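Local coordinates for oxidoreductase (Azotobacter vinelandii, PDB 7D5M), which binds NAD+ in a Rossmann domain and, as an inositol dehydrogenase homologue of the GFO/IDH/MocA family, probably oxidises a polyol or sugar-like substrate, at residues Ile25-Ile28 and His29-Ala33; Phe39-Ala43 and Gly44-Ile48; Gly61-Pro64 and Gln65-Tyr68. All coordinates share one frame; numbering follows the deposited sequence.

Contact 1. Residues Ile25-Ile28 and His29-Ala33; sequences IGYI and HRSAA. With NAD (nicotinamide-adenine-dinucleotide), chain B.
Ile-25, just ahead of the helix, and His-29 in its first turn meet at the imidazole. With its CG beside the backbone N (chi1 -80°), the ring presents its edge to Ile-25 O, which lies in the ring plane, 3.2 Å from His-29 CD2. The backbone bond from His-29 N to the same oxygen is weak, whereas NE2 and ND1 are taken by Glu-114 and Tyr-337. Packing is close here: Ile-25 N donates to the pyrophosphate oxygen O2N of NAD at 3.1 Å, and Ile-25 CD1 comes within 3.5 Å of the nicotinamide carbon C4N. Arg-30, bent at chi3, lays one guanidinium face over Gly-26 O, which takes a weak bond from Arg-30 N but none from the guanidinium; NH1 bonds to Gly-19 O of its own chain and NH2 to Asn-3 O of the second subunit. The looser side is at partly exposed Ser-31, whose OG bonds weakly to Arg-35 of the second subunit. Its backbone is firm, Ser-31 N reaching Tyr-27 O at 2.8 Å (171°), and its CB sits over the Tyr-27 ring, 4.2 Å from the centroid, in a CH-pi contact; Tyr-27 OH bonds to Asp-36 of the second subunit. Helix 26-34 connects the first beta-alpha-beta unit, its side chains touching strands 12-16 and 39-45, and also helix 329-349.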
ATOM      1  N   ILE A  25     -23.957   6.371 -17.271  1.00 14.73           N
ATOM      2  CA  ILE A  25     -24.517   5.919 -15.965  1.00 14.12           C
ATOM      3  C   ILE A  25     -25.758   5.040 -16.159  1.00 12.82           C
ATOM      4  O   ILE A  25     -26.192   4.443 -15.157  1.00 12.31           O
ATOM      5  CB  ILE A  25     -24.781   7.117 -15.024  1.00 14.77           C
ATOM      6  CG1 ILE A  25     -24.549   6.746 -13.553  1.00 15.91           C
ATOM      7  CG2 ILE A  25     -26.164   7.717 -15.242  1.00 15.23           C
ATOM      8  CD1 ILE A  25     -23.160   6.216 -13.244  1.00 16.51           C
ATOM      9  N   GLY A  26     -26.329   4.974 -17.366  1.00 11.91           N
ATOM     10  CA  GLY A  26     -27.572   4.217 -17.596  1.00 11.54           C
ATOM     11  C   GLY A  26     -27.453   2.782 -17.105  1.00 11.29           C
ATOM     12  O   GLY A  26     -28.378   2.281 -16.427  1.00 10.28           O
ATOM     13  N   TYR A  27     -26.331   2.124 -17.390  1.00 10.44           N
ATOM     14  CA  TYR A  27     -26.194   0.675 -17.112  1.00 10.43           C
ATOM     15  C   TYR A  27     -26.233   0.392 -15.603  1.00  9.90           C
ATOM     16  O   TYR A  27     -26.927  -0.551 -15.179  1.00 10.08           O
ATOM     17  CB  TYR A  27     -24.930   0.084 -17.733  1.00 10.73           C
ATOM     18  CG  TYR A  27     -24.804  -1.371 -17.378  1.00 11.02           C
ATOM     19  CD1 TYR A  27     -25.718  -2.289 -17.867  1.00 11.40           C
ATOM     20  CD2 TYR A  27     -23.869  -1.806 -16.455  1.00 11.72           C
ATOM     21  CE1 TYR A  27     -25.665  -3.621 -17.503  1.00 11.45           C
ATOM     22  CE2 TYR A  27     -23.797  -3.141 -16.090  1.00 11.76           C
ATOM     23  CZ  TYR A  27     -24.698  -4.049 -16.610  1.00 11.95           C
ATOM     24  OH  TYR A  27     -24.647  -5.362 -16.244  1.00 11.68           O
ATOM     25  N   ILE A  28     -25.491   1.138 -14.793  1.00  9.73           N
ATOM     26  CA  ILE A  28     -25.427   0.824 -13.337  1.00  9.63           C
ATOM     27  C   ILE A  28     -26.816   1.020 -12.711  1.00  9.38           C
ATOM     28  O   ILE A  28     -27.182   0.221 -11.831  1.00  9.74           O
ATOM     29  CB  ILE A  28     -24.311   1.585 -12.597  1.00  9.71           C
ATOM     30  CG1 ILE A  28     -24.186   1.054 -11.164  1.00  9.89           C
ATOM     31  CG2 ILE A  28     -24.514   3.095 -12.628  1.00  9.83           C
ATOM     32  CD1 ILE A  28     -22.872   1.376 -10.510  1.00 10.55           C
ATOM     33  N   HIS A  29     -27.616   1.977 -13.183  1.00  9.30           N
ATOM     34  CA  HIS A  29     -29.028   2.096 -12.737  1.00  9.53           C
ATOM     35  C   HIS A  29     -29.752   0.764 -12.939  1.00  9.62           C
ATOM     36  O   HIS A  29     -30.400   0.284 -11.986  1.00  9.77           O
ATOM     37  CB  HIS A  29     -29.763   3.215 -13.462  1.00  9.68           C
ATOM     38  CG  HIS A  29     -29.477   4.562 -12.894  1.00  9.62           C
ATOM     39  ND1 HIS A  29     -30.226   5.095 -11.860  1.00  9.58           N
ATOM     40  CD2 HIS A  29     -28.520   5.471 -13.182  1.00  9.87           C
ATOM     41  CE1 HIS A  29     -29.752   6.286 -11.552  1.00  9.58           C
ATOM     42  NE2 HIS A  29     -28.708   6.541 -12.354  1.00  9.40           N
ATOM     43  N   ARG A  30     -29.698   0.220 -14.147  1.00  9.79           N
ATOM     44  CA  ARG A  30     -30.425  -1.026 -14.502  1.00  9.81           C
ATOM     45  C   ARG A  30     -29.814  -2.209 -13.746  1.00  9.92           C
ATOM     46  O   ARG A  30     -30.568  -3.057 -13.265  1.00  9.96           O
ATOM     47  CB  ARG A  30     -30.412  -1.251 -16.009  1.00  9.82           C
ATOM     48  CG  ARG A  30     -31.240  -0.230 -16.772  1.00  9.94           C
ATOM     49  CD  ARG A  30     -31.321  -0.557 -18.257  1.00 10.59           C
ATOM     50  NE  ARG A  30     -30.028  -0.503 -18.928  1.00 10.86           N
ATOM     51  CZ  ARG A  30     -29.470   0.600 -19.423  1.00 11.16           C
ATOM     52  NH1 ARG A  30     -30.081   1.766 -19.305  1.00 11.53           N
ATOM     53  NH2 ARG A  30     -28.291   0.537 -20.015  1.00 11.11           N
ATOM     54  N   SER A  31     -28.493  -2.304 -13.714  1.00  9.83           N
ATOM     55  CA  SER A  31     -27.803  -3.420 -13.021  1.00  9.96           C
ATOM     56  C   SER A  31     -28.317  -3.508 -11.579  1.00 10.18           C
ATOM     57  O   SER A  31     -28.677  -4.608 -11.132  1.00 10.59           O
ATOM     58  CB  SER A  31     -26.311  -3.261 -13.106  1.00 10.21           C
ATOM     59  OG  SER A  31     -25.665  -4.468 -12.728  1.00 10.30           O
ATOM     60  N   ALA A  32     -28.383  -2.376 -10.882  1.00  9.77           N
ATOM     61  CA  ALA A  32     -28.778  -2.293  -9.459  1.00  9.61           C
ATOM     62  C   ALA A  32     -30.295  -2.490  -9.311  1.00  9.85           C
ATOM     63  O   ALA A  32     -30.710  -3.181  -8.368  1.00  9.92           O
ATOM     64  CB  ALA A  32     -28.340  -0.964  -8.890  1.00  9.77           C
ATOM     65  N   ALA A  33     -31.093  -1.875 -10.181  1.00  9.74           N
ATOM     66  CA  ALA A  33     -32.572  -1.875 -10.072  1.00 10.10           C
ATOM     67  C   ALA A  33     -33.143  -3.277 -10.356  1.00 10.65           C
ATOM     68  O   ALA A  33     -34.067  -3.720  -9.633  1.00 10.02           O
ATOM     69  CB  ALA A  33     -33.147  -0.839 -10.997  1.00 10.07           C
TER
HETATM   70  PA  NAD B 500     -24.499  11.105 -20.598  1.00 22.31           P
HETATM   71  O1A NAD B 500     -24.427  12.342 -21.437  1.00 23.28           O
HETATM   72  O2A NAD B 500     -23.418  10.073 -20.668  1.00 20.27           O
HETATM   73  O5B NAD B 500     -25.916  10.395 -20.861  1.00 21.11           O
HETATM   74  C5B NAD B 500     -27.141  11.154 -21.101  1.00 19.22           C
HETATM   75  C4B NAD B 500     -28.189  10.190 -21.603  1.00 18.31           C
HETATM   76  O4B NAD B 500     -29.508  10.788 -21.508  1.00 17.49           O
HETATM   77  C3B NAD B 500     -28.042   9.775 -23.072  1.00 17.91           C
HETATM   78  O3B NAD B 500     -28.491   8.437 -23.238  1.00 16.96           O
HETATM   79  C2B NAD B 500     -28.956  10.783 -23.777  1.00 17.11           C
HETATM   80  O2B NAD B 500     -29.399  10.385 -25.055  1.00 16.39           O
HETATM   81  C1B NAD B 500     -30.111  10.801 -22.787  1.00 17.63           C
HETATM   82  N9A NAD B 500     -30.964  11.978 -22.854  1.00 18.69           N
HETATM   83  C8A NAD B 500     -30.548  13.283 -22.903  1.00 18.17           C
HETATM   84  N7A NAD B 500     -31.537  14.141 -22.882  1.00 18.83           N
HETATM   85  C5A NAD B 500     -32.676  13.356 -22.794  1.00 19.06           C
HETATM   86  C6A NAD B 500     -34.044  13.685 -22.719  1.00 19.67           C
HETATM   87  N6A NAD B 500     -34.504  14.938 -22.694  1.00 19.35           N
HETATM   88  N1A NAD B 500     -34.925  12.659 -22.626  1.00 19.96           N
HETATM   89  C2A NAD B 500     -34.450  11.404 -22.644  1.00 19.43           C
HETATM   90  N3A NAD B 500     -33.187  10.976 -22.696  1.00 18.79           N
HETATM   91  C4A NAD B 500     -32.336  12.016 -22.772  1.00 19.04           C
HETATM   92  O3  NAD B 500     -24.628  11.524 -19.040  1.00 21.69           O
HETATM   93  PN  NAD B 500     -24.207  10.689 -17.715  1.00 21.76           P
HETATM   94  O1N NAD B 500     -22.741  10.883 -17.440  1.00 22.52           O
HETATM   95  O2N NAD B 500     -24.734   9.291 -17.840  1.00 18.56           O
HETATM   96  O5D NAD B 500     -25.003  11.474 -16.568  1.00 22.26           O
HETATM   97  C5D NAD B 500     -26.430  11.566 -16.566  1.00 20.09           C
HETATM   98  C4D NAD B 500     -26.819  12.024 -15.188  1.00 20.46           C
HETATM   99  O4D NAD B 500     -26.282  11.088 -14.218  1.00 20.51           O
HETATM  100  C3D NAD B 500     -26.255  13.395 -14.795  1.00 19.21           C
HETATM  101  O3D NAD B 500     -27.191  14.076 -13.979  1.00 19.76           O
HETATM  102  C2D NAD B 500     -24.981  13.037 -14.021  1.00 20.29           C
HETATM  103  O2D NAD B 500     -24.595  14.034 -13.087  1.00 18.49           O
HETATM  104  C1D NAD B 500     -25.442  11.771 -13.297  1.00 21.01           C
HETATM  105  N1N NAD B 500     -24.338  10.846 -12.894  1.00 20.98           N
HETATM  106  C2N NAD B 500     -24.281  10.401 -11.591  1.00 21.59           C
HETATM  107  C3N NAD B 500     -23.237   9.578 -11.166  1.00 20.09           C
HETATM  108  C7N NAD B 500     -23.331   9.004  -9.768  1.00 19.39           C
HETATM  109  O7N NAD B 500     -24.411   9.063  -9.171  1.00 17.44           O
HETATM  110  N7N NAD B 500     -22.243   8.432  -9.261  1.00 15.95           N
HETATM  111  C4N NAD B 500     -22.182   9.314 -12.046  1.00 21.56           C
HETATM  112  C5N NAD B 500     -22.248   9.787 -13.356  1.00 20.98           C
HETATM  113  C6N NAD B 500     -23.397  10.414 -13.786  1.00 21.30           C

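Contact 2. Residues Phe39-Ala43 and Gly44-Ile48; sequences FALVA and GAFDI. With NAD (nicotinamide-adenine-dinucleotide), chain B.
Leu-41 and Phe-46 approach from opposite directions and meet obliquely, Leu-41 CD2 lying 4.1 Å from Phe-46 CZ. The ring reaches back along the chain because its CG stands beside the backbone N (chi1 -70°). In that rotamer it passes over Gly-44, whose CA lies 3.6 Å above the ring plane toward the rim. Ala-43 O, buried with no hydrogen-bond partner in the model, is 3.9 Å from Phe-46 CZ. Strand 39-45 is the second strand in sequence and an outermost strand of the parallel Rossmann sheet, and the chain beyond it carries the adenosine half of NAD, as is usual in this fold. There Asp-47, its carboxylate swung away from the backbone N (chi1 -156°), places OD1 2.9 Å from O2B, the 2' oxygen of the adenosine ribose. An acidic side chain at this place is consistent with a preference for NAD over NADP. The Asp-47 oxygens have further partners: OD1 accepts from Asp-49 N, and OD2 forms a salt bridge with Arg-52. Ile-48 N gives a fairly straight hydrogen bond to O2B (3.3 Å, 165°), while Ile-48 CD1 extends to the adenine amino group, 3.9 Å from N6A.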
ATOM      1  N   PHE A  39     -36.958  -4.154  -9.102  1.00 10.45           N
ATOM      2  CA  PHE A  39     -37.667  -3.413 -10.172  1.00 10.34           C
ATOM      3  C   PHE A  39     -37.724  -4.280 -11.430  1.00 10.85           C
ATOM      4  O   PHE A  39     -36.836  -5.145 -11.634  1.00 10.35           O
ATOM      5  CB  PHE A  39     -36.959  -2.091 -10.491  1.00 10.11           C
ATOM      6  CG  PHE A  39     -36.952  -1.086  -9.375  1.00  9.88           C
ATOM      7  CD1 PHE A  39     -36.047  -1.184  -8.333  1.00  9.82           C
ATOM      8  CD2 PHE A  39     -37.874  -0.050  -9.352  1.00  9.97           C
ATOM      9  CE1 PHE A  39     -36.055  -0.256  -7.306  1.00 10.04           C
ATOM     10  CE2 PHE A  39     -37.868   0.886  -8.327  1.00 10.07           C
ATOM     11  CZ  PHE A  39     -36.967   0.771  -7.297  1.00 10.01           C
ATOM     12  N   ALA A  40     -38.734  -4.033 -12.265  1.00 10.86           N
ATOM     13  CA  ALA A  40     -38.869  -4.598 -13.622  1.00 11.36           C
ATOM     14  C   ALA A  40     -38.923  -3.440 -14.621  1.00 11.26           C
ATOM     15  O   ALA A  40     -39.821  -2.582 -14.488  1.00 11.10           O
ATOM     16  CB  ALA A  40     -40.103  -5.461 -13.709  1.00 11.66           C
ATOM     17  N   LEU A  41     -38.010  -3.439 -15.589  1.00 11.54           N
ATOM     18  CA  LEU A  41     -37.932  -2.396 -16.637  1.00 11.74           C
ATOM     19  C   LEU A  41     -38.949  -2.723 -17.733  1.00 11.88           C
ATOM     20  O   LEU A  41     -38.693  -3.641 -18.557  1.00 11.43           O
ATOM     21  CB  LEU A  41     -36.517  -2.324 -17.209  1.00 11.67           C
ATOM     22  CG  LEU A  41     -36.313  -1.256 -18.282  1.00 12.20           C
ATOM     23  CD1 LEU A  41     -36.528   0.130 -17.702  1.00 12.52           C
ATOM     24  CD2 LEU A  41     -34.935  -1.380 -18.907  1.00 12.81           C
ATOM     25  N   VAL A  42     -40.061  -1.995 -17.741  1.00 12.35           N
ATOM     26  CA  VAL A  42     -41.211  -2.291 -18.649  1.00 12.96           C
ATOM     27  C   VAL A  42     -41.406  -1.152 -19.651  1.00 12.81           C
ATOM     28  O   VAL A  42     -42.205  -1.343 -20.579  1.00 13.10           O
ATOM     29  CB  VAL A  42     -42.492  -2.576 -17.844  1.00 13.17           C
ATOM     30  CG1 VAL A  42     -42.298  -3.792 -16.957  1.00 13.56           C
ATOM     31  CG2 VAL A  42     -42.945  -1.374 -17.029  1.00 13.30           C
ATOM     32  N   ALA A  43     -40.703  -0.028 -19.505  1.00 12.76           N
ATOM     33  CA  ALA A  43     -40.910   1.160 -20.365  1.00 12.46           C
ATOM     34  C   ALA A  43     -39.731   2.122 -20.230  1.00 12.66           C
ATOM     35  O   ALA A  43     -38.934   1.970 -19.305  1.00 11.78           O
ATOM     36  CB  ALA A  43     -42.200   1.847 -19.993  1.00 12.50           C
ATOM     37  N   GLY A  44     -39.622   3.081 -21.145  1.00 12.53           N
ATOM     38  CA  GLY A  44     -38.583   4.110 -21.018  1.00 12.86           C
ATOM     39  C   GLY A  44     -38.694   5.187 -22.071  1.00 13.48           C
ATOM     40  O   GLY A  44     -39.326   4.956 -23.125  1.00 15.01           O
ATOM     41  N   ALA A  45     -38.104   6.342 -21.774  1.00 13.24           N
ATOM     42  CA  ALA A  45     -37.732   7.373 -22.768  1.00 13.38           C
ATOM     43  C   ALA A  45     -36.212   7.504 -22.692  1.00 13.21           C
ATOM     44  O   ALA A  45     -35.713   8.356 -21.948  1.00 12.30           O
ATOM     45  CB  ALA A  45     -38.440   8.672 -22.499  1.00 13.55           C
ATOM     46  N   PHE A  46     -35.505   6.630 -23.405  1.00 13.57           N
ATOM     47  CA  PHE A  46     -34.087   6.293 -23.125  1.00 13.93           C
ATOM     48  C   PHE A  46     -33.113   7.318 -23.714  1.00 14.59           C
ATOM     49  O   PHE A  46     -31.981   7.376 -23.225  1.00 14.75           O
ATOM     50  CB  PHE A  46     -33.760   4.900 -23.656  1.00 14.09           C
ATOM     51  CG  PHE A  46     -34.419   3.789 -22.883  1.00 13.85           C
ATOM     52  CD1 PHE A  46     -34.006   3.496 -21.589  1.00 14.59           C
ATOM     53  CD2 PHE A  46     -35.480   3.078 -23.418  1.00 14.04           C
ATOM     54  CE1 PHE A  46     -34.623   2.485 -20.866  1.00 14.17           C
ATOM     55  CE2 PHE A  46     -36.100   2.071 -22.692  1.00 14.28           C
ATOM     56  CZ  PHE A  46     -35.666   1.772 -21.420  1.00 14.06           C
ATOM     57  N   ASP A  47     -33.507   8.091 -24.725  1.00 14.60           N
ATOM     58  CA  ASP A  47     -32.528   8.845 -25.552  1.00 14.98           C
ATOM     59  C   ASP A  47     -33.155  10.148 -26.060  1.00 15.56           C
ATOM     60  O   ASP A  47     -34.374  10.173 -26.296  1.00 15.29           O
ATOM     61  CB  ASP A  47     -32.031   7.927 -26.673  1.00 15.08           C
ATOM     62  CG  ASP A  47     -30.672   8.267 -27.253  1.00 15.75           C
ATOM     63  OD1 ASP A  47     -30.465   9.446 -27.604  1.00 16.04           O
ATOM     64  OD2 ASP A  47     -29.822   7.341 -27.357  1.00 15.87           O
ATOM     65  N   ILE A  48     -32.332  11.189 -26.244  1.00 16.48           N
ATOM     66  CA  ILE A  48     -32.745  12.454 -26.921  1.00 17.17           C
ATOM     67  C   ILE A  48     -33.075  12.154 -28.387  1.00 17.15           C
ATOM     68  O   ILE A  48     -33.891  12.885 -28.964  1.00 16.50           O
ATOM     69  CB  ILE A  48     -31.671  13.557 -26.789  1.00 18.02           C
ATOM     70  CG1 ILE A  48     -32.187  14.918 -27.273  1.00 18.73           C
ATOM     71  CG2 ILE A  48     -30.379  13.175 -27.500  1.00 18.64           C
ATOM     72  CD1 ILE A  48     -33.280  15.509 -26.405  1.00 19.16           C
TER
HETATM   73  PA  NAD B 500     -24.499  11.105 -20.598  1.00 22.31           P
HETATM   74  O1A NAD B 500     -24.427  12.342 -21.437  1.00 23.28           O
HETATM   75  O2A NAD B 500     -23.418  10.073 -20.668  1.00 20.27           O
HETATM   76  O5B NAD B 500     -25.916  10.395 -20.861  1.00 21.11           O
HETATM   77  C5B NAD B 500     -27.141  11.154 -21.101  1.00 19.22           C
HETATM   78  C4B NAD B 500     -28.189  10.190 -21.603  1.00 18.31           C
HETATM   79  O4B NAD B 500     -29.508  10.788 -21.508  1.00 17.49           O
HETATM   80  C3B NAD B 500     -28.042   9.775 -23.072  1.00 17.91           C
HETATM   81  O3B NAD B 500     -28.491   8.437 -23.238  1.00 16.96           O
HETATM   82  C2B NAD B 500     -28.956  10.783 -23.777  1.00 17.11           C
HETATM   83  O2B NAD B 500     -29.399  10.385 -25.055  1.00 16.39           O
HETATM   84  C1B NAD B 500     -30.111  10.801 -22.787  1.00 17.63           C
HETATM   85  N9A NAD B 500     -30.964  11.978 -22.854  1.00 18.69           N
HETATM   86  C8A NAD B 500     -30.548  13.283 -22.903  1.00 18.17           C
HETATM   87  N7A NAD B 500     -31.537  14.141 -22.882  1.00 18.83           N
HETATM   88  C5A NAD B 500     -32.676  13.356 -22.794  1.00 19.06           C
HETATM   89  C6A NAD B 500     -34.044  13.685 -22.719  1.00 19.67           C
HETATM   90  N6A NAD B 500     -34.504  14.938 -22.694  1.00 19.35           N
HETATM   91  N1A NAD B 500     -34.925  12.659 -22.626  1.00 19.96           N
HETATM   92  C2A NAD B 500     -34.450  11.404 -22.644  1.00 19.43           C
HETATM   93  N3A NAD B 500     -33.187  10.976 -22.696  1.00 18.79           N
HETATM   94  C4A NAD B 500     -32.336  12.016 -22.772  1.00 19.04           C
HETATM   95  O3  NAD B 500     -24.628  11.524 -19.040  1.00 21.69           O
HETATM   96  PN  NAD B 500     -24.207  10.689 -17.715  1.00 21.76           P
HETATM   97  O1N NAD B 500     -22.741  10.883 -17.440  1.00 22.52           O
HETATM   98  O2N NAD B 500     -24.734   9.291 -17.840  1.00 18.56           O
HETATM   99  O5D NAD B 500     -25.003  11.474 -16.568  1.00 22.26           O
HETATM  100  C5D NAD B 500     -26.430  11.566 -16.566  1.00 20.09           C
HETATM  101  C4D NAD B 500     -26.819  12.024 -15.188  1.00 20.46           C
HETATM  102  O4D NAD B 500     -26.282  11.088 -14.218  1.00 20.51           O
HETATM  103  C3D NAD B 500     -26.255  13.395 -14.795  1.00 19.21           C
HETATM  104  O3D NAD B 500     -27.191  14.076 -13.979  1.00 19.76           O
HETATM  105  C2D NAD B 500     -24.981  13.037 -14.021  1.00 20.29           C
HETATM  106  O2D NAD B 500     -24.595  14.034 -13.087  1.00 18.49           O
HETATM  107  C1D NAD B 500     -25.442  11.771 -13.297  1.00 21.01           C
HETATM  108  N1N NAD B 500     -24.338  10.846 -12.894  1.00 20.98           N
HETATM  109  C2N NAD B 500     -24.281  10.401 -11.591  1.00 21.59           C
HETATM  110  C3N NAD B 500     -23.237   9.578 -11.166  1.00 20.09           C
HETATM  111  C7N NAD B 500     -23.331   9.004  -9.768  1.00 19.39           C
HETATM  112  O7N NAD B 500     -24.411   9.063  -9.171  1.00 17.44           O
HETATM  113  N7N NAD B 500     -22.243   8.432  -9.261  1.00 15.95           N
HETATM  114  C4N NAD B 500     -22.182   9.314 -12.046  1.00 21.56           C
HETATM  115  C5N NAD B 500     -22.248   9.787 -13.356  1.00 20.98           C
HETATM  116  C6N NAD B 500     -23.397  10.414 -13.786  1.00 21.30           C

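Contact 3. Residues Gly61-Pro64 and Gln65-Tyr68; sequences GVDP and QRCY
Asp-63 and Gln-65 send their side chains the same way, side by side, with the carboxylate and amide planes 60° apart. The backbone N of Gln-65 donates to Asp-63 OD1 at 3.0 Å, meeting the oxygen from above the carboxylate plane. Asp-63 is set for this by a CG swung opposite its own N (chi1 -177°), beside the carbonyl carbon. The bond closes an Asx turn, and over it runs a beta turn in which Arg-66 N reaches Asp-63 O at 2.8 Å; Cys-67 N continues the winding with a bond to Pro-64 O, which also accepts from Arg-54. The start of the loop is marked by Gly-61, whose positive phi ends helix 50-59 in a Schellman motif. Replacing Asp-63 by alanine removes OD1 and would probably leave the backbone N-H of Gln-65 without this acceptor and the turn less firmly fixed. Alongside, the Arg-66 chain passes its CG 4.0 Å from Asp-63 CB before bending at chi3, and its guanidinium goes to a salt bridge with Glu-78 rather than to Asp-63. Flanking the turn, Val-62 points toward Cys-67, CG1 touching SG at 3.8 Å, and the valine also rests on Leu-41.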
ATOM      1  N   GLY A  61     -34.952  -5.495 -23.915  1.00 14.57           N
ATOM      2  CA  GLY A  61     -36.108  -6.398 -23.753  1.00 15.65           C
ATOM      3  C   GLY A  61     -37.408  -5.650 -23.496  1.00 15.57           C
ATOM      4  O   GLY A  61     -38.391  -6.299 -23.099  1.00 17.22           O
ATOM      5  N   VAL A  62     -37.441  -4.338 -23.742  1.00 14.85           N
ATOM      6  CA  VAL A  62     -38.651  -3.487 -23.542  1.00 14.86           C
ATOM      7  C   VAL A  62     -39.527  -3.560 -24.796  1.00 14.89           C
ATOM      8  O   VAL A  62     -38.987  -3.546 -25.905  1.00 15.42           O
ATOM      9  CB  VAL A  62     -38.274  -2.034 -23.201  1.00 14.70           C
ATOM     10  CG1 VAL A  62     -39.499  -1.164 -22.956  1.00 15.30           C
ATOM     11  CG2 VAL A  62     -37.344  -1.982 -22.000  1.00 14.62           C
ATOM     12  N   ASP A  63     -40.838  -3.644 -24.595  1.00 15.79           N
ATOM     13  CA  ASP A  63     -41.860  -3.564 -25.665  1.00 16.96           C
ATOM     14  C   ASP A  63     -41.603  -2.294 -26.465  1.00 16.68           C
ATOM     15  O   ASP A  63     -41.598  -1.219 -25.871  1.00 15.36           O
ATOM     16  CB  ASP A  63     -43.246  -3.557 -25.027  1.00 18.54           C
ATOM     17  CG  ASP A  63     -44.408  -3.547 -26.000  1.00 20.00           C
ATOM     18  OD1 ASP A  63     -44.196  -3.221 -27.182  1.00 20.83           O
ATOM     19  OD2 ASP A  63     -45.505  -3.874 -25.553  1.00 22.39           O
ATOM     20  N   PRO A  64     -41.392  -2.352 -27.806  1.00 17.43           N
ATOM     21  CA  PRO A  64     -41.114  -1.147 -28.594  1.00 17.70           C
ATOM     22  C   PRO A  64     -42.201  -0.071 -28.441  1.00 18.04           C
ATOM     23  O   PRO A  64     -41.892   1.115 -28.506  1.00 17.04           O
ATOM     24  CB  PRO A  64     -41.042  -1.646 -30.052  1.00 18.48           C
ATOM     25  CG  PRO A  64     -41.727  -2.991 -30.022  1.00 18.73           C
ATOM     26  CD  PRO A  64     -41.426  -3.561 -28.651  1.00 17.87           C
ATOM     27  N   GLN A  65     -43.449  -0.493 -28.228  1.00 19.05           N
ATOM     28  CA  GLN A  65     -44.595   0.432 -28.019  1.00 20.21           C
ATOM     29  C   GLN A  65     -44.508   1.105 -26.643  1.00 19.18           C
ATOM     30  O   GLN A  65     -45.230   2.094 -26.427  1.00 19.00           O
ATOM     31  CB  GLN A  65     -45.907  -0.329 -28.175  1.00 23.12           C
ATOM     32  CG  GLN A  65     -46.268  -0.596 -29.628  1.00 25.72           C
ATOM     33  CD  GLN A  65     -47.691  -1.087 -29.730  1.00 28.60           C
ATOM     34  OE1 GLN A  65     -47.985  -2.243 -29.444  1.00 32.43           O
ATOM     35  NE2 GLN A  65     -48.592  -0.193 -30.103  1.00 31.59           N
ATOM     36  N   ARG A  66     -43.650   0.621 -25.739  1.00 16.77           N
ATOM     37  CA  ARG A  66     -43.444   1.268 -24.413  1.00 16.08           C
ATOM     38  C   ARG A  66     -42.063   1.935 -24.367  1.00 15.63           C
ATOM     39  O   ARG A  66     -41.618   2.289 -23.262  1.00 14.73           O
ATOM     40  CB  ARG A  66     -43.613   0.249 -23.284  1.00 16.21           C
ATOM     41  CG  ARG A  66     -44.994  -0.385 -23.237  1.00 15.86           C
ATOM     42  CD  ARG A  66     -45.121  -1.377 -22.107  1.00 15.55           C
ATOM     43  NE  ARG A  66     -45.548  -0.775 -20.850  1.00 15.67           N
ATOM     44  CZ  ARG A  66     -45.791  -1.466 -19.740  1.00 16.05           C
ATOM     45  NH1 ARG A  66     -45.648  -2.780 -19.745  1.00 15.91           N
ATOM     46  NH2 ARG A  66     -46.169  -0.855 -18.631  1.00 16.07           N
ATOM     47  N   CYS A  67     -41.416   2.090 -25.521  1.00 15.39           N
ATOM     48  CA  CYS A  67     -40.253   2.992 -25.716  1.00 15.43           C
ATOM     49  C   CYS A  67     -40.800   4.303 -26.275  1.00 15.79           C
ATOM     50  O   CYS A  67     -41.031   4.377 -27.497  1.00 18.14           O
ATOM     51  CB  CYS A  67     -39.212   2.413 -26.661  1.00 15.64           C
ATOM     52  SG  CYS A  67     -38.532   0.833 -26.091  1.00 16.52           S
ATOM     53  N   TYR A  68     -41.051   5.271 -25.403  1.00 15.08           N
ATOM     54  CA  TYR A  68     -41.712   6.551 -25.750  1.00 14.81           C
ATOM     55  C   TYR A  68     -40.666   7.592 -26.118  1.00 14.90           C
ATOM     56  O   TYR A  68     -39.517   7.514 -25.680  1.00 14.06           O
ATOM     57  CB  TYR A  68     -42.578   7.014 -24.585  1.00 15.22           C
ATOM     58  CG  TYR A  68     -43.588   5.998 -24.118  1.00 14.85           C
ATOM     59  CD1 TYR A  68     -44.835   5.893 -24.718  1.00 14.80           C
ATOM     60  CD2 TYR A  68     -43.309   5.147 -23.060  1.00 14.75           C
ATOM     61  CE1 TYR A  68     -45.772   4.969 -24.289  1.00 15.11           C
ATOM     62  CE2 TYR A  68     -44.243   4.224 -22.613  1.00 14.46           C
ATOM     63  CZ  TYR A  68     -45.487   4.151 -23.213  1.00 15.59           C
ATOM     64  OH  TYR A  68     -46.410   3.250 -22.770  1.00 16.11           O
TER

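In the fold
Contacts 1 and 2 are buried and belong to one beta-alpha-beta unit: they meet through a probable hydrogen bond from Phe-39 N to Ala-33 O and by packing of Arg-30 against Leu-41. Both touch NAD, but at different parts of it, contact 1 at the pyrophosphate and nicotinamide and contact 2 at the adenosine. Contact 3 is only partly buried, lies farthest from the centre of the chain and has its Cys-67 side chain about 11 Å from the cofactor. It flanks contact 2, where Gly-44 makes probable backbone hydrogen bonds with Arg-66 and Tyr-68, tying the loop to an outermost strand. Helical bonds and subunit-facing polar groups mark contact 1, apolar packing followed by polar groups facing the adenosine ribose contact 2, and turn bonds contact 3.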